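PDB 6HC6: aminopeptidase YwaD from Bacillus subtilis, which removes N-terminal amino acids from peptides, with arginine, lysine and leucine among its preferred residues, using two bound zinc ions. Local coordinates for residues A149-G154 against K171-Y176; D252-S257 against W399-E404; G232-K237 against K284-I289. One frame throughout, in Å; residues are numbered along the deposited sequence.

How the contacts relate
Contact 1 comes first along the chain: 149-154 leads through helix 158-167 into 171-176, closing a short loop within the PA domain before the other contacts begin. The later two cross. Residues 232-237 open contact 3, 252-257 then open contact 2, 284-289 close contact 3, and 399-404 close the long loop of contact 2. Both lie in the M28 peptidase region, where contact 3 pairs two strands of the large mixed sheet and contact 2 joins two loops at a zinc ion. Contacts 1 and 2 lie in different regions, their nearest atoms about 9 Å apart, whereas contact 3 lies beyond the chain's centre, about 47 Å from contact 1 between centres.

Contact 1. Residues A149-G154 against K171-Y176; sequences ALISRG and KAVIIY
L150 touches two side chains with its CD1 methyl: CG2 of I174 at 3.8 Å and, obliquely, the Y176 ring, whose CD1 is 3.6 Å away. The leucine and tyrosine side chains cross at about a right angle, and I174 also packs on V199 and I201 of strand 198-201. On the other face of the sheet I151 CD1 rests 3.6 Å from V173 CG1. Aliphatic residues suit that face because helix 158-167 covers it, A165 meeting A149 and V173, and K161 meeting I151. The helix links the strands in a parallel beta-alpha-beta crossover of the PA domain, A149 level with V173 and I151 with I175. Five backbone hydrogen bonds join them, among them I174 N to A149 O at 2.8 Å, nearly straight at 171°. Y176 CG sits between its backbone N and carbonyl carbon (chi1 63°), which carries the ring across to the neighbouring strand. S152 CA lies over this ring toward its rim, a CH-pi contact, and S152 CB comes 3.5 Å from Y176 CZ; the short side chain lets the ring lie close. S152 OG donates to R153 O at 2.9 Å. R153 N donates to Y176 O, while its extended side chain reaches N177 and the C-terminal carboxylate of K455, a salt bridge.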
ATOM      1  N   ALA A 149     -14.057 -23.411  -9.004  1.00 27.42           N
ATOM      2  CA  ALA A 149     -15.158 -22.647  -8.435  1.00 28.10           C
ATOM      3  C   ALA A 149     -15.149 -21.238  -9.004  1.00 27.98           C
ATOM      4  O   ALA A 149     -14.146 -20.525  -8.897  1.00 30.76           O
ATOM      5  CB  ALA A 149     -15.056 -22.610  -6.912  1.00 27.31           C
ATOM      6  N   LEU A 150     -16.261 -20.837  -9.602  1.00 28.23           N
ATOM      7  CA  LEU A 150     -16.436 -19.484 -10.119  1.00 24.29           C
ATOM      8  C   LEU A 150     -17.336 -18.732  -9.146  1.00 27.43           C
ATOM      9  O   LEU A 150     -18.505 -19.090  -8.969  1.00 28.53           O
ATOM     10  CB  LEU A 150     -17.031 -19.524 -11.528  1.00 25.47           C
ATOM     11  CG  LEU A 150     -17.297 -18.189 -12.219  1.00 27.23           C
ATOM     12  CD1 LEU A 150     -16.004 -17.417 -12.489  1.00 28.21           C
ATOM     13  CD2 LEU A 150     -18.042 -18.451 -13.521  1.00 26.26           C
ATOM     14  N   ILE A 151     -16.790 -17.698  -8.514  1.00 25.20           N
ATOM     15  CA  ILE A 151     -17.422 -17.011  -7.397  1.00 25.49           C
ATOM     16  C   ILE A 151     -17.515 -15.535  -7.737  1.00 27.97           C
ATOM     17  O   ILE A 151     -16.522 -14.920  -8.137  1.00 25.91           O
ATOM     18  CB  ILE A 151     -16.621 -17.206  -6.095  1.00 26.75           C
ATOM     19  CG1 ILE A 151     -16.293 -18.689  -5.885  1.00 30.63           C
ATOM     20  CG2 ILE A 151     -17.387 -16.642  -4.902  1.00 26.87           C
ATOM     21  CD1 ILE A 151     -15.483 -18.965  -4.630  1.00 29.90           C
ATOM     22  N   SER A 152     -18.696 -14.965  -7.569  1.00 25.55           N
ATOM     23  CA  SER A 152     -18.815 -13.523  -7.697  1.00 27.13           C
ATOM     24  C   SER A 152     -18.251 -12.857  -6.455  1.00 31.58           C
ATOM     25  O   SER A 152     -18.379 -13.368  -5.342  1.00 32.98           O
ATOM     26  CB  SER A 152     -20.270 -13.109  -7.884  1.00 34.17           C
ATOM     27  OG  SER A 152     -20.401 -11.701  -7.788  1.00 34.57           O
ATOM     28  N   ARG A 153     -17.623 -11.709  -6.654  1.00 27.09           N
ATOM     29  CA  ARG A 153     -17.259 -10.875  -5.521  1.00 26.32           C
ATOM     30  C   ARG A 153     -18.521 -10.418  -4.797  1.00 28.57           C
ATOM     31  O   ARG A 153     -19.597 -10.296  -5.396  1.00 30.22           O
ATOM     32  CB  ARG A 153     -16.431  -9.688  -6.014  1.00 30.34           C
ATOM     33  CG  ARG A 153     -16.210  -8.578  -5.008  1.00 32.48           C
ATOM     34  CD  ARG A 153     -15.483  -7.398  -5.635  1.00 29.53           C
ATOM     35  NE  ARG A 153     -15.003  -6.484  -4.590  1.00 29.27           N
ATOM     36  CZ  ARG A 153     -14.645  -5.225  -4.810  1.00 38.52           C
ATOM     37  NH1 ARG A 153     -14.721  -4.729  -6.037  1.00 34.93           N
ATOM     38  NH2 ARG A 153     -14.228  -4.455  -3.804  1.00 31.79           N
ATOM     39  N   GLY A 154     -18.398 -10.208  -3.491  1.00 28.95           N
ATOM     40  CA  GLY A 154     -19.478  -9.663  -2.686  1.00 34.39           C
ATOM     41  C   GLY A 154     -19.718 -10.361  -1.359  1.00 41.18           C
ATOM     42  O   GLY A 154     -19.529 -11.571  -1.217  1.00 35.09           O
ATOM     43  N   LYS A 171     -10.723 -27.367  -7.343  1.00 28.69           N
ATOM     44  CA  LYS A 171      -9.361 -27.430  -7.852  1.00 28.23           C
ATOM     45  C   LYS A 171      -8.716 -26.056  -7.972  1.00 29.11           C
ATOM     46  O   LYS A 171      -7.484 -25.966  -7.996  1.00 30.49           O
ATOM     47  CB  LYS A 171      -9.332 -28.109  -9.225  1.00 36.40           C
ATOM     48  CG  LYS A 171      -9.257 -29.634  -9.175  1.00 40.96           C
ATOM     49  CD  LYS A 171      -8.699 -30.188 -10.475  1.00 55.69           C
ATOM     50  CE  LYS A 171      -8.853 -31.694 -10.563  1.00 68.46           C
ATOM     51  NZ  LYS A 171      -8.189 -32.379  -9.418  1.00 74.34           N
ATOM     52  N   ALA A 172      -9.523 -25.004  -8.039  1.00 26.12           N
ATOM     53  CA  ALA A 172      -9.066 -23.627  -8.171  1.00 24.16           C
ATOM     54  C   ALA A 172     -10.276 -22.738  -7.941  1.00 28.99           C
ATOM     55  O   ALA A 172     -11.420 -23.206  -7.932  1.00 23.86           O
ATOM     56  CB  ALA A 172      -8.441 -23.353  -9.542  1.00 25.14           C
ATOM     57  N   VAL A 173     -10.006 -21.448  -7.762  1.00 25.69           N
ATOM     58  CA  VAL A 173     -11.019 -20.439  -7.494  1.00 25.66           C
ATOM     59  C   VAL A 173     -10.797 -19.301  -8.469  1.00 26.16           C
ATOM     60  O   VAL A 173      -9.683 -18.779  -8.575  1.00 24.28           O
ATOM     61  CB  VAL A 173     -10.951 -19.914  -6.044  1.00 27.14           C
ATOM     62  CG1 VAL A 173     -12.029 -18.856  -5.802  1.00 30.14           C
ATOM     63  CG2 VAL A 173     -11.097 -21.048  -5.049  1.00 28.22           C
ATOM     64  N   ILE A 174     -11.846 -18.928  -9.192  1.00 23.84           N
ATOM     65  CA  ILE A 174     -11.875 -17.708  -9.991  1.00 23.25           C
ATOM     66  C   ILE A 174     -12.925 -16.797  -9.369  1.00 21.92           C
ATOM     67  O   ILE A 174     -14.106 -17.158  -9.297  1.00 25.14           O
ATOM     68  CB  ILE A 174     -12.196 -18.006 -11.465  1.00 24.42           C
ATOM     69  CG1 ILE A 174     -11.198 -19.026 -12.029  1.00 21.25           C
ATOM     70  CG2 ILE A 174     -12.231 -16.725 -12.278  1.00 24.07           C
ATOM     71  CD1 ILE A 174     -11.536 -19.518 -13.432  1.00 24.94           C
ATOM     72  N   ILE A 175     -12.499 -15.634  -8.894  1.00 25.05           N
ATOM     73  CA  ILE A 175     -13.406 -14.645  -8.327  1.00 23.98           C
ATOM     74  C   ILE A 175     -13.523 -13.512  -9.330  1.00 23.76           C
ATOM     75  O   ILE A 175     -12.506 -12.982  -9.783  1.00 24.98           O
ATOM     76  CB  ILE A 175     -12.911 -14.136  -6.960  1.00 23.76           C
ATOM     77  CG1 ILE A 175     -12.700 -15.313  -6.005  1.00 26.11           C
ATOM     78  CG2 ILE A 175     -13.907 -13.148  -6.383  1.00 23.55           C
ATOM     79  CD1 ILE A 175     -12.100 -14.941  -4.648  1.00 27.35           C
ATOM     80  N   TYR A 176     -14.747 -13.160  -9.712  1.00 24.58           N
ATOM     81  CA  TYR A 176     -14.929 -12.077 -10.666  1.00 24.25           C
ATOM     82  C   TYR A 176     -15.575 -10.870 -10.002  1.00 28.17           C
ATOM     83  O   TYR A 176     -16.436 -11.005  -9.124  1.00 29.02           O
ATOM     84  CB  TYR A 176     -15.739 -12.525 -11.889  1.00 21.22           C
ATOM     85  CG  TYR A 176     -17.155 -12.970 -11.651  1.00 26.01           C
ATOM     86  CD1 TYR A 176     -17.442 -14.290 -11.300  1.00 28.61           C
ATOM     87  CD2 TYR A 176     -18.215 -12.101 -11.855  1.00 32.74           C
ATOM     88  CE1 TYR A 176     -18.757 -14.715 -11.121  1.00 32.08           C
ATOM     89  CE2 TYR A 176     -19.530 -12.522 -11.680  1.00 34.01           C
ATOM     90  CZ  TYR A 176     -19.790 -13.823 -11.311  1.00 31.10           C
ATOM     91  OH  TYR A 176     -21.097 -14.233 -11.136  1.00 35.42           O
TER

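Contact 2. Residues D252-S257 against W399-E404; sequences DSVPFS and WYHTPE. With ZN (zinc ion), chain E.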
ATOM      1  N   ASP A 252       6.124   1.285  -3.254  1.00 15.91           N
ATOM      2  CA  ASP A 252       5.605   0.319  -4.218  1.00 17.94           C
ATOM      3  C   ASP A 252       4.181   0.681  -4.626  1.00 20.46           C
ATOM      4  O   ASP A 252       3.519   1.505  -3.995  1.00 16.52           O
ATOM      5  CB  ASP A 252       5.654  -1.097  -3.654  1.00 15.44           C
ATOM      6  CG  ASP A 252       4.702  -1.304  -2.486  1.00 17.46           C
ATOM      7  OD1 ASP A 252       4.693  -0.444  -1.570  1.00 16.84           O
ATOM      8  OD2 ASP A 252       3.990  -2.334  -2.470  1.00 16.36           O
ATOM      9  N   SER A 253       3.714   0.057  -5.709  1.00 15.57           N
ATOM     10  CA  SER A 253       2.348   0.255  -6.189  1.00 15.48           C
ATOM     11  C   SER A 253       1.777  -1.089  -6.615  1.00 17.56           C
ATOM     12  O   SER A 253       2.500  -2.080  -6.730  1.00 17.65           O
ATOM     13  CB  SER A 253       2.285   1.260  -7.346  1.00 19.77           C
ATOM     14  OG  SER A 253       2.829   0.706  -8.526  1.00 20.46           O
ATOM     15  N   VAL A 254       0.468  -1.121  -6.856  1.00 14.19           N
ATOM     16  CA  VAL A 254      -0.204  -2.364  -7.255  1.00 18.07           C
ATOM     17  C   VAL A 254      -0.001  -2.593  -8.750  1.00 21.30           C
ATOM     18  O   VAL A 254       0.282  -1.643  -9.501  1.00 19.06           O
ATOM     19  CB  VAL A 254      -1.705  -2.348  -6.901  1.00 18.88           C
ATOM     20  CG1 VAL A 254      -1.923  -2.103  -5.395  1.00 17.11           C
ATOM     21  CG2 VAL A 254      -2.447  -1.308  -7.738  1.00 19.73           C
ATOM     22  N   PRO A 255      -0.103  -3.836  -9.219  1.00 18.32           N
ATOM     23  CA  PRO A 255       0.074  -4.104 -10.648  1.00 20.01           C
ATOM     24  C   PRO A 255      -0.826  -3.236 -11.516  1.00 17.92           C
ATOM     25  O   PRO A 255      -1.973  -2.953 -11.168  1.00 18.74           O
ATOM     26  CB  PRO A 255      -0.293  -5.587 -10.769  1.00 25.35           C
ATOM     27  CG  PRO A 255       0.096  -6.170  -9.466  1.00 23.51           C
ATOM     28  CD  PRO A 255      -0.234  -5.082  -8.439  1.00 21.62           C
ATOM     29  N   PHE A 256      -0.281  -2.816 -12.656  1.00 18.76           N
ATOM     30  CA  PHE A 256      -0.925  -2.005 -13.686  1.00 22.36           C
ATOM     31  C   PHE A 256      -1.174  -0.581 -13.240  1.00 22.13           C
ATOM     32  O   PHE A 256      -1.711   0.199 -14.024  1.00 24.95           O
ATOM     33  CB  PHE A 256      -2.255  -2.596 -14.176  1.00 28.97           C
ATOM     34  CG  PHE A 256      -2.152  -4.039 -14.566  1.00 35.40           C
ATOM     35  CD1 PHE A 256      -1.454  -4.406 -15.708  1.00 34.24           C
ATOM     36  CD2 PHE A 256      -2.719  -5.024 -13.774  1.00 31.96           C
ATOM     37  CE1 PHE A 256      -1.343  -5.739 -16.070  1.00 39.93           C
ATOM     38  CE2 PHE A 256      -2.611  -6.356 -14.124  1.00 40.64           C
ATOM     39  CZ  PHE A 256      -1.919  -6.714 -15.272  1.00 42.47           C
ATOM     40  N   SER A 257      -0.800  -0.210 -12.019  1.00 21.97           N
ATOM     41  CA  SER A 257      -0.986   1.179 -11.607  1.00 20.37           C
ATOM     42  C   SER A 257       0.349   1.904 -11.598  1.00 14.99           C
ATOM     43  O   SER A 257       1.279   1.453 -10.920  1.00 19.00           O
ATOM     44  CB  SER A 257      -1.610   1.249 -10.215  1.00 20.69           C
ATOM     45  OG  SER A 257      -1.528   2.564  -9.676  1.00 20.43           O
ATOM     46  N   TRP A 399      -9.567   6.707  -9.037  1.00 24.43           N
ATOM     47  CA  TRP A 399      -8.435   6.192  -9.797  1.00 28.44           C
ATOM     48  C   TRP A 399      -7.544   5.267  -8.982  1.00 28.26           C
ATOM     49  O   TRP A 399      -6.669   4.607  -9.555  1.00 25.49           O
ATOM     50  CB  TRP A 399      -7.631   7.373 -10.345  1.00 32.25           C
ATOM     51  CG  TRP A 399      -8.538   8.371 -11.012  1.00 34.66           C
ATOM     52  CD1 TRP A 399      -9.453   8.114 -11.997  1.00 40.10           C
ATOM     53  CD2 TRP A 399      -8.640   9.769 -10.728  1.00 39.07           C
ATOM     54  NE1 TRP A 399     -10.108   9.269 -12.350  1.00 45.47           N
ATOM     55  CE2 TRP A 399      -9.628  10.299 -11.585  1.00 42.60           C
ATOM     56  CE3 TRP A 399      -7.990  10.627  -9.841  1.00 33.03           C
ATOM     57  CZ2 TRP A 399      -9.974  11.647 -11.576  1.00 45.68           C
ATOM     58  CZ3 TRP A 399      -8.334  11.957  -9.836  1.00 36.45           C
ATOM     59  CH2 TRP A 399      -9.316  12.458 -10.695  1.00 45.20           C
ATOM     60  N   TYR A 400      -7.761   5.205  -7.670  1.00 25.47           N
ATOM     61  CA  TYR A 400      -6.969   4.394  -6.757  1.00 24.21           C
ATOM     62  C   TYR A 400      -6.893   2.945  -7.231  1.00 24.22           C
ATOM     63  O   TYR A 400      -7.912   2.339  -7.589  1.00 23.42           O
ATOM     64  CB  TYR A 400      -7.623   4.510  -5.371  1.00 30.97           C
ATOM     65  CG  TYR A 400      -7.304   3.472  -4.328  1.00 26.04           C
ATOM     66  CD1 TYR A 400      -6.182   3.590  -3.520  1.00 22.94           C
ATOM     67  CD2 TYR A 400      -8.170   2.404  -4.104  1.00 32.98           C
ATOM     68  CE1 TYR A 400      -5.917   2.658  -2.538  1.00 26.88           C
ATOM     69  CE2 TYR A 400      -7.907   1.463  -3.129  1.00 31.75           C
ATOM     70  CZ  TYR A 400      -6.777   1.596  -2.348  1.00 30.05           C
ATOM     71  OH  TYR A 400      -6.492   0.671  -1.369  1.00 28.64           O
ATOM     72  N   HIS A 401      -5.664   2.420  -7.286  1.00 24.15           N
ATOM     73  CA  HIS A 401      -5.397   1.028  -7.661  1.00 15.73           C
ATOM     74  C   HIS A 401      -5.829   0.707  -9.093  1.00 23.44           C
ATOM     75  O   HIS A 401      -6.161  -0.443  -9.408  1.00 24.71           O
ATOM     76  CB  HIS A 401      -6.047   0.061  -6.663  1.00 18.58           C
ATOM     77  CG  HIS A 401      -5.295  -0.057  -5.371  1.00 15.04           C
ATOM     78  ND1 HIS A 401      -5.564  -1.040  -4.439  1.00 17.92           N
ATOM     79  CD2 HIS A 401      -4.278   0.678  -4.861  1.00 15.59           C
ATOM     80  CE1 HIS A 401      -4.742  -0.904  -3.411  1.00 19.89           C
ATOM     81  NE2 HIS A 401      -3.962   0.138  -3.639  1.00 15.19           N
ATOM     82  N   THR A 402      -5.805   1.694  -9.982  1.00 18.63           N
ATOM     83  CA  THR A 402      -6.122   1.513 -11.393  1.00 20.48           C
ATOM     84  C   THR A 402      -5.002   2.100 -12.238  1.00 17.74           C
ATOM     85  O   THR A 402      -4.153   2.843 -11.734  1.00 19.25           O
ATOM     86  CB  THR A 402      -7.448   2.188 -11.786  1.00 26.00           C
ATOM     87  OG1 THR A 402      -7.232   3.591 -11.952  1.00 28.56           O
ATOM     88  CG2 THR A 402      -8.558   1.948 -10.751  1.00 30.61           C
ATOM     89  N   PRO A 403      -4.970   1.787 -13.538  1.00 18.60           N
ATOM     90  CA  PRO A 403      -3.999   2.458 -14.420  1.00 21.31           C
ATOM     91  C   PRO A 403      -4.167   3.962 -14.450  1.00 25.82           C
ATOM     92  O   PRO A 403      -3.258   4.663 -14.909  1.00 23.28           O
ATOM     93  CB  PRO A 403      -4.283   1.835 -15.795  1.00 21.45           C
ATOM     94  CG  PRO A 403      -4.863   0.506 -15.489  1.00 25.83           C
ATOM     95  CD  PRO A 403      -5.668   0.687 -14.236  1.00 21.08           C
ATOM     96  N   GLU A 404      -5.301   4.482 -13.991  1.00 20.11           N
ATOM     97  CA  GLU A 404      -5.495   5.928 -13.981  1.00 22.74           C
ATOM     98  C   GLU A 404      -4.906   6.602 -12.746  1.00 24.43           C
ATOM     99  O   GLU A 404      -5.054   7.821 -12.609  1.00 22.99           O
ATOM    100  CB  GLU A 404      -6.989   6.263 -14.099  1.00 26.34           C
ATOM    101  CG  GLU A 404      -7.628   5.745 -15.375  1.00 35.63           C
ATOM    102  CD  GLU A 404      -7.195   6.516 -16.601  1.00 59.30           C
ATOM    103  OE1 GLU A 404      -7.311   5.970 -17.721  1.00 71.05           O
ATOM    104  OE2 GLU A 404      -6.739   7.669 -16.445  1.00 68.03           O
TER
HETATM  105 ZN    ZN E 502      -2.535   0.825  -2.222  1.00 21.49          ZN
HETATM  106  O   HOH W   1      -4.106  -1.002 -11.443  1.00 25.88           O
HETATM  107  O   HOH W   2      -2.666   2.932  -7.341  1.00 17.55           O
HETATM  108  O   HOH W   3      -1.338   1.489  -0.366  1.00 18.72           O
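V254 presses its CG1 methyl onto the imidazole of H401, 3.6 Å from the ring centroid and only 12° off the normal, a CH-pi contact over the centre of the face. CG1 is anti to the carbonyl carbon (chi1 -57°), and CG2, the other branch, lies 3.8 Å from H401 CA, so that the forked valine spans both ring and backbone. CZ of Y400 stands over the opposite face of the imidazole, which is thus held flat between an aliphatic methyl and a phenol. At the ring's rim H401 NE2 binds zinc at 2.1 Å and ND1 is hydrogen-bonded to D453, so both nitrogens are engaged and rotation of the ring is restrained. Water 3, D262, E295 and E452 also bind this ion, probably the catalytic one by analogy with relatives; D262 is shared with the second zinc. H401 and F256 each occupy the third position of a type II turn, where phi is positive. F256 meets P403 mainly through its backbone: F256 O lies 3.2 Å from P403 CA in a CA-H...O contact, while its CB touches the rigid proline ring. Between these two places water 2 accepts from H401 N and is bonded to S257 OG at 2.6 Å. Water 1 bridges P255 O and, weakly, H401 O. S257 OG has a further partner in the backbone N of G259. The loop 252-257 connects strand 244-250 with helix 260-277. The loop 399-404 lies between strand 382-389 and helix 412-430, while P255 and F256 also touch Q112 on strand 107-113.

Contact 3. Residues G232-K237 against K284-I289; sequences GIKKPK and KEIRFI
E285, buried, extends its chain with CG anti to the backbone N and takes K235 on one oxygen and R287 on the other, a place that suits a two-oxygen carboxylate. K235 NZ lies 2.7 Å from E285 OE2 in a salt bridge, approaching from above the carboxylate plane. R287 grips OE1 side-on with two nitrogens, NE at 2.7 Å and NH2 at 2.9 Å, both from the face opposite to the one K235 approaches. I233 lies alongside R287, its CG2 3.5 Å from E285 OE1, so a branched hydrocarbon packs against the ion pairs. An alanine in place of E285 would probably leave K235 without its mate and R287, 5.5 Å from it between NZ and NH2, without the anion separating the two like charges. Beneath these groups the strands pair antiparallel as neighbours in the large mixed sheet of the M28 peptidase fold. Four backbone hydrogen bonds join G232 with F288 and K234 with I286; G232 N to F288 O is nearly straight at 174°. P236, which has no N-H to offer, follows the pairing and sets its CD 3.3 Å from K284 O. On the face opposite I233 and R287, F288 inserts its ring among M270, A274 and L277 of helix 260-277, and K234 carries its ammonium to the carbonyls of K278 and V280. Farther out, R315 shares E285 OE2, while E312 and Y304 hold R287 NH1.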
ATOM      1  N   GLY A 232      16.970   6.739   5.500  1.00 20.78           N
ATOM      2  CA  GLY A 232      17.907   7.848   5.588  1.00 24.05           C
ATOM      3  C   GLY A 232      17.780   8.557   6.917  1.00 25.25           C
ATOM      4  O   GLY A 232      16.701   9.047   7.257  1.00 23.90           O
ATOM      5  N   ILE A 233      18.864   8.635   7.685  1.00 26.39           N
ATOM      6  CA  ILE A 233      18.797   9.096   9.068  1.00 23.25           C
ATOM      7  C   ILE A 233      19.518  10.427   9.198  1.00 31.88           C
ATOM      8  O   ILE A 233      20.655  10.583   8.732  1.00 26.45           O
ATOM      9  CB  ILE A 233      19.380   8.063  10.041  1.00 24.66           C
ATOM     10  CG1 ILE A 233      18.594   6.751   9.912  1.00 30.16           C
ATOM     11  CG2 ILE A 233      19.340   8.609  11.456  1.00 25.82           C
ATOM     12  CD1 ILE A 233      19.059   5.655  10.861  1.00 31.55           C
ATOM     13  N   LYS A 234      18.841  11.377   9.829  1.00 24.34           N
ATOM     14  CA  LYS A 234      19.401  12.652  10.268  1.00 26.08           C
ATOM     15  C   LYS A 234      19.635  12.533  11.769  1.00 31.33           C
ATOM     16  O   LYS A 234      18.691  12.587  12.565  1.00 32.01           O
ATOM     17  CB  LYS A 234      18.433  13.779   9.931  1.00 29.70           C
ATOM     18  CG  LYS A 234      18.701  15.101  10.632  1.00 34.68           C
ATOM     19  CD  LYS A 234      17.874  16.190   9.966  1.00 41.10           C
ATOM     20  CE  LYS A 234      17.888  17.470  10.767  1.00 40.04           C
ATOM     21  NZ  LYS A 234      19.185  18.167  10.647  1.00 36.65           N
ATOM     22  N   LYS A 235      20.888  12.367  12.159  1.00 31.25           N
ATOM     23  CA  LYS A 235      21.183  12.099  13.556  1.00 31.83           C
ATOM     24  C   LYS A 235      21.863  13.300  14.202  1.00 40.61           C
ATOM     25  O   LYS A 235      22.728  13.929  13.580  1.00 47.27           O
ATOM     26  CB  LYS A 235      22.084  10.858  13.688  1.00 41.11           C
ATOM     27  CG  LYS A 235      22.304  10.387  15.124  1.00 49.79           C
ATOM     28  CD  LYS A 235      22.335   8.875  15.242  1.00 53.16           C
ATOM     29  CE  LYS A 235      22.560   8.441  16.688  1.00 61.05           C
ATOM     30  NZ  LYS A 235      21.633   7.359  17.124  1.00 62.50           N
ATOM     31  N   PRO A 236      21.486  13.659  15.427  1.00 39.37           N
ATOM     32  CA  PRO A 236      22.166  14.765  16.112  1.00 40.20           C
ATOM     33  C   PRO A 236      23.542  14.326  16.589  1.00 40.24           C
ATOM     34  O   PRO A 236      23.733  13.187  17.024  1.00 47.58           O
ATOM     35  CB  PRO A 236      21.232  15.081  17.287  1.00 42.90           C
ATOM     36  CG  PRO A 236      20.523  13.805  17.553  1.00 38.21           C
ATOM     37  CD  PRO A 236      20.375  13.109  16.222  1.00 38.44           C
ATOM     38  N   LYS A 237      24.514  15.237  16.502  1.00 61.24           N
ATOM     39  CA  LYS A 237      25.907  14.807  16.623  1.00 74.29           C
ATOM     40  C   LYS A 237      26.269  14.417  18.054  1.00 72.41           C
ATOM     41  O   LYS A 237      26.967  13.418  18.266  1.00 82.09           O
ATOM     42  CB  LYS A 237      26.859  15.888  16.110  1.00 78.83           C
ATOM     43  CG  LYS A 237      28.332  15.464  16.148  1.00 84.77           C
ATOM     44  CD  LYS A 237      29.147  16.059  14.999  1.00 84.77           C
ATOM     45  CE  LYS A 237      28.918  15.306  13.689  1.00 77.51           C
ATOM     46  NZ  LYS A 237      29.742  14.067  13.597  1.00 72.97           N
ATOM     47  N   LYS A 284      16.341  15.442  18.078  1.00 31.78           N
ATOM     48  CA  LYS A 284      15.754  14.163  17.717  1.00 28.61           C
ATOM     49  C   LYS A 284      16.575  13.485  16.629  1.00 32.09           C
ATOM     50  O   LYS A 284      17.227  14.139  15.808  1.00 37.44           O
ATOM     51  CB  LYS A 284      14.317  14.335  17.221  1.00 28.67           C
ATOM     52  CG  LYS A 284      13.486  15.285  18.045  1.00 37.56           C
ATOM     53  CD  LYS A 284      13.055  14.650  19.359  1.00 37.92           C
ATOM     54  CE  LYS A 284      12.065  15.548  20.093  1.00 41.20           C
ATOM     55  NZ  LYS A 284      11.685  14.997  21.417  1.00 36.05           N
ATOM     56  N   GLU A 285      16.526  12.160  16.620  1.00 26.50           N
ATOM     57  CA  GLU A 285      17.000  11.376  15.489  1.00 27.86           C
ATOM     58  C   GLU A 285      15.835  11.199  14.526  1.00 28.12           C
ATOM     59  O   GLU A 285      14.804  10.629  14.896  1.00 26.90           O
ATOM     60  CB  GLU A 285      17.535  10.019  15.945  1.00 26.73           C
ATOM     61  CG  GLU A 285      17.996   9.143  14.784  1.00 30.65           C
ATOM     62  CD  GLU A 285      18.575   7.816  15.231  1.00 32.95           C
ATOM     63  OE1 GLU A 285      18.563   6.849  14.434  1.00 30.27           O
ATOM     64  OE2 GLU A 285      19.042   7.739  16.383  1.00 36.24           O
ATOM     65  N   ILE A 286      15.971  11.709  13.307  1.00 23.02           N
ATOM     66  CA  ILE A 286      14.879  11.654  12.342  1.00 23.43           C
ATOM     67  C   ILE A 286      15.218  10.611  11.287  1.00 24.73           C
ATOM     68  O   ILE A 286      16.251  10.700  10.614  1.00 25.94           O
ATOM     69  CB  ILE A 286      14.608  13.020  11.702  1.00 20.45           C
ATOM     70  CG1 ILE A 286      14.461  14.082  12.787  1.00 28.63           C
ATOM     71  CG2 ILE A 286      13.343  12.935  10.871  1.00 21.23           C
ATOM     72  CD1 ILE A 286      14.373  15.495  12.237  1.00 36.87           C
ATOM     73  N   ARG A 287      14.351   9.619  11.150  1.00 20.89           N
ATOM     74  CA  ARG A 287      14.533   8.556  10.173  1.00 25.21           C
ATOM     75  C   ARG A 287      13.494   8.738   9.077  1.00 25.73           C
ATOM     76  O   ARG A 287      12.287   8.629   9.327  1.00 21.85           O
ATOM     77  CB  ARG A 287      14.409   7.190  10.838  1.00 22.07           C
ATOM     78  CG  ARG A 287      15.369   7.033  11.997  1.00 20.93           C
ATOM     79  CD  ARG A 287      15.405   5.609  12.492  1.00 19.75           C
ATOM     80  NE  ARG A 287      16.357   5.468  13.593  1.00 24.15           N
ATOM     81  CZ  ARG A 287      16.498   4.370  14.326  1.00 27.10           C
ATOM     82  NH1 ARG A 287      15.744   3.305  14.081  1.00 25.12           N
ATOM     83  NH2 ARG A 287      17.390   4.335  15.305  1.00 28.65           N
ATOM     84  N   PHE A 288      13.960   9.032   7.869  1.00 21.31           N
ATOM     85  CA  PHE A 288      13.083   9.089   6.706  1.00 17.84           C
ATOM     86  C   PHE A 288      13.112   7.728   6.035  1.00 18.72           C
ATOM     87  O   PHE A 288      14.185   7.224   5.684  1.00 20.72           O
ATOM     88  CB  PHE A 288      13.521  10.176   5.733  1.00 19.17           C
ATOM     89  CG  PHE A 288      13.551  11.542   6.332  1.00 19.34           C
ATOM     90  CD1 PHE A 288      14.694  12.010   6.966  1.00 23.21           C
ATOM     91  CD2 PHE A 288      12.426  12.353   6.295  1.00 19.83           C
ATOM     92  CE1 PHE A 288      14.732  13.278   7.528  1.00 24.33           C
ATOM     93  CE2 PHE A 288      12.459  13.625   6.869  1.00 20.54           C
ATOM     94  CZ  PHE A 288      13.615  14.083   7.478  1.00 25.08           C
ATOM     95  N   ILE A 289      11.954   7.105   5.885  1.00 16.69           N
ATOM     96  CA  ILE A 289      11.942   5.741   5.382  1.00 15.48           C
ATOM     97  C   ILE A 289      11.004   5.641   4.196  1.00 17.85           C
ATOM     98  O   ILE A 289       9.840   6.062   4.275  1.00 19.66           O
ATOM     99  CB  ILE A 289      11.536   4.726   6.458  1.00 16.14           C
ATOM    100  CG1 ILE A 289      12.315   5.004   7.739  1.00 22.19           C
ATOM    101  CG2 ILE A 289      11.777   3.336   5.909  1.00 19.66           C
ATOM    102  CD1 ILE A 289      12.118   3.960   8.800  1.00 24.18           C
TER